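Long-range contact in uncharacterized protein (Leishmania major, PDB 2B4W), which is of unknown function but belongs to a family grouped with the beta-fructosidase clan, consistent with a beta-propeller related to glycoside hydrolases: residues P258-C263 and V283-E288. Numbering follows the deposited sequence.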
loop_
_atom_site.group_PDB
_atom_site.type_symbol
_atom_site.label_atom_id
_atom_site.label_comp_id
_atom_site.label_asym_id
_atom_site.label_seq_id
_atom_site.Cartn_x
_atom_site.Cartn_y
_atom_site.Cartn_z
ATOM N N PRO A 258 -11.126 -19.415 -2.008
ATOM C CA PRO A 258 -12.447 -19.077 -1.483
ATOM C C PRO A 258 -12.375 -18.326 -0.159
ATOM O O PRO A 258 -13.190 -17.469 0.179
ATOM C CB PRO A 258 -13.102 -20.441 -1.256
ATOM C CG PRO A 258 -12.085 -21.477 -1.578
ATOM C CD PRO A 258 -11.045 -20.823 -2.441
ATOM N N LEU A 259 -11.373 -18.668 0.631
ATOM C CA LEU A 259 -11.187 -18.067 1.941
ATOM C C LEU A 259 -11.002 -16.555 1.886
ATOM O O LEU A 259 -11.192 -15.846 2.881
ATOM C CB LEU A 259 -9.966 -18.740 2.561
ATOM C CG LEU A 259 -9.535 -18.387 3.962
ATOM C CD1 LEU A 259 -8.869 -19.613 4.591
ATOM C CD2 LEU A 259 -8.580 -17.204 4.019
ATOM N N LEU A 260 -10.598 -16.064 0.720
ATOM C CA LEU A 260 -10.262 -14.648 0.583
ATOM C C LEU A 260 -11.309 -13.957 -0.277
ATOM O O LEU A 260 -10.982 -13.001 -0.974
ATOM C CB LEU A 260 -8.869 -14.518 -0.018
ATOM C CG LEU A 260 -7.725 -14.937 0.914
ATOM C CD1 LEU A 260 -6.414 -14.968 0.150
ATOM C CD2 LEU A 260 -7.641 -14.012 2.117
ATOM N N ALA A 261 -12.535 -14.473 -0.190
ATOM C CA ALA A 261 -13.661 -13.949 -0.947
ATOM C C ALA A 261 -14.158 -12.619 -0.390
ATOM O O ALA A 261 -14.946 -11.918 -1.024
ATOM C CB ALA A 261 -14.800 -14.966 -0.992
ATOM N N ASP A 262 -13.683 -12.265 0.797
ATOM C CA ASP A 262 -13.990 -10.968 1.364
ATOM C C ASP A 262 -12.731 -10.191 1.746
ATOM O O ASP A 262 -12.752 -9.505 2.772
ATOM C CB ASP A 262 -14.895 -11.133 2.593
ATOM C CG ASP A 262 -15.693 -9.862 2.843
ATOM O OD1 ASP A 262 -15.568 -8.902 2.043
ATOM O OD2 ASP A 262 -16.426 -9.832 3.852
ATOM N N CYS A 263 -11.697 -10.324 0.932
ATOM C CA CYS A 263 -10.395 -9.711 1.096
ATOM C C CYS A 263 -10.017 -8.646 0.070
ATOM O O CYS A 263 -10.002 -8.954 -1.115
ATOM C CB CYS A 263 -9.309 -10.802 1.018
ATOM S SG CYS A 263 -7.598 -10.192 1.087
ATOM N N VAL A 283 -7.201 -7.239 -4.913
ATOM C CA VAL A 283 -8.530 -7.818 -4.813
ATOM C C VAL A 283 -8.462 -9.345 -4.749
ATOM O O VAL A 283 -7.945 -9.968 -5.680
ATOM C CB VAL A 283 -9.367 -7.356 -6.021
ATOM C CG1 VAL A 283 -10.719 -8.046 -6.006
ATOM C CG2 VAL A 283 -9.518 -5.836 -6.029
ATOM N N GLY A 284 -8.954 -9.966 -3.681
ATOM C CA GLY A 284 -8.972 -11.426 -3.575
ATOM C C GLY A 284 -7.644 -12.125 -3.702
ATOM O O GLY A 284 -7.622 -13.343 -3.936
ATOM N N ASP A 285 -6.526 -11.424 -3.558
ATOM C CA ASP A 285 -5.171 -11.899 -3.765
ATOM C C ASP A 285 -5.002 -12.450 -5.181
ATOM O O ASP A 285 -4.149 -13.306 -5.432
ATOM C CB ASP A 285 -4.714 -12.953 -2.753
ATOM C CG ASP A 285 -4.083 -12.338 -1.516
ATOM O OD1 ASP A 285 -4.275 -11.131 -1.242
ATOM O OD2 ASP A 285 -3.378 -13.049 -0.774
ATOM N N SER A 286 -5.808 -11.942 -6.107
ATOM C CA SER A 286 -5.707 -12.352 -7.505
ATOM C C SER A 286 -5.772 -11.259 -8.556
ATOM O O SER A 286 -5.295 -11.468 -9.691
ATOM C CB SER A 286 -6.877 -13.322 -7.784
ATOM O OG SER A 286 -8.134 -12.676 -7.683
ATOM N N HIS A 287 -6.374 -10.112 -8.238
ATOM C CA HIS A 287 -6.538 -9.011 -9.182
ATOM C C HIS A 287 -6.155 -7.684 -8.514
ATOM O O HIS A 287 -5.929 -7.635 -7.308
ATOM C CB HIS A 287 -7.971 -8.897 -9.707
ATOM C CG HIS A 287 -8.506 -10.031 -10.529
ATOM N ND1 HIS A 287 -8.721 -11.287 -9.989
ATOM C CD2 HIS A 287 -8.897 -10.144 -11.817
ATOM C CE1 HIS A 287 -9.210 -12.115 -10.906
ATOM N NE2 HIS A 287 -9.330 -11.448 -12.037
ATOM N N GLU A 288 -6.092 -6.626 -9.307
ATOM C CA GLU A 288 -5.892 -5.259 -8.825
ATOM C C GLU A 288 -7.113 -4.437 -9.228
ATOM O O GLU A 288 -7.488 -4.456 -10.394
ATOM C CB GLU A 288 -4.587 -4.674 -9.363
ATOM C CG GLU A 288 -4.091 -3.372 -8.783
ATOM C CD GLU A 288 -3.722 -3.330 -7.325
ATOM O OE1 GLU A 288 -3.409 -4.390 -6.728
ATOM O OE2 GLU A 288 -3.714 -2.209 -6.729
#
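Val283 O, at the edge of the contact where Val283 C lies against Cys263 O, is gripped by two amides of its own turn, with Ser286 N at 2.9 Å and His287 N at 3.0 Å. With two residues opposite Val283 on the returning side, the hairpin of strands 277-283 and 287-293 opens its second strand with a classic beta bulge. Gly284 and Asp285, the two central residues of the reversal, are both left-handed, which with the Ser286 N to Val283 O bond makes a type I' turn, and it is this turn that meets segment 258-263. Gly284 N donates to Cys263 O at 3.0 Å, a fairly straight bond (160° at the hydrogen) that is the one hydrogen bond joining the two segments. Beside it Leu260 O rests on Gly284 CA at 3.6 Å, backbone against backbone.

Next to this bond, side chains meet as well. The Leu260 side chain passes at a slant over that of Asp285: its CD1 methyl comes to 3.7 Å from Asp285 OD2 and also touches CB and CG of Asp285, a nonpolar methyl packed on a carboxylate. The other oxygen, Asp285 OD1, lies 4.2 Å from Cys263 SG, a loose contact; SG is placed there by standing anti to the backbone N (chi1 176°). Ser286 OG lies in the ring plane of His287, taking a bond from ND1 at 2.8 Å, and is also hydrogen-bonded to Glu254 O.

The contact thus prolongs the antiparallel pairing of strands 264-271 and 277-283 into the loop that follows strand 238-245. Gly284 shares a backbone bond with Lys256 of that loop, Cys263 touches Tyr224 of strand 223-231, and Asp285 packs on Tyr31 of strand 29-31.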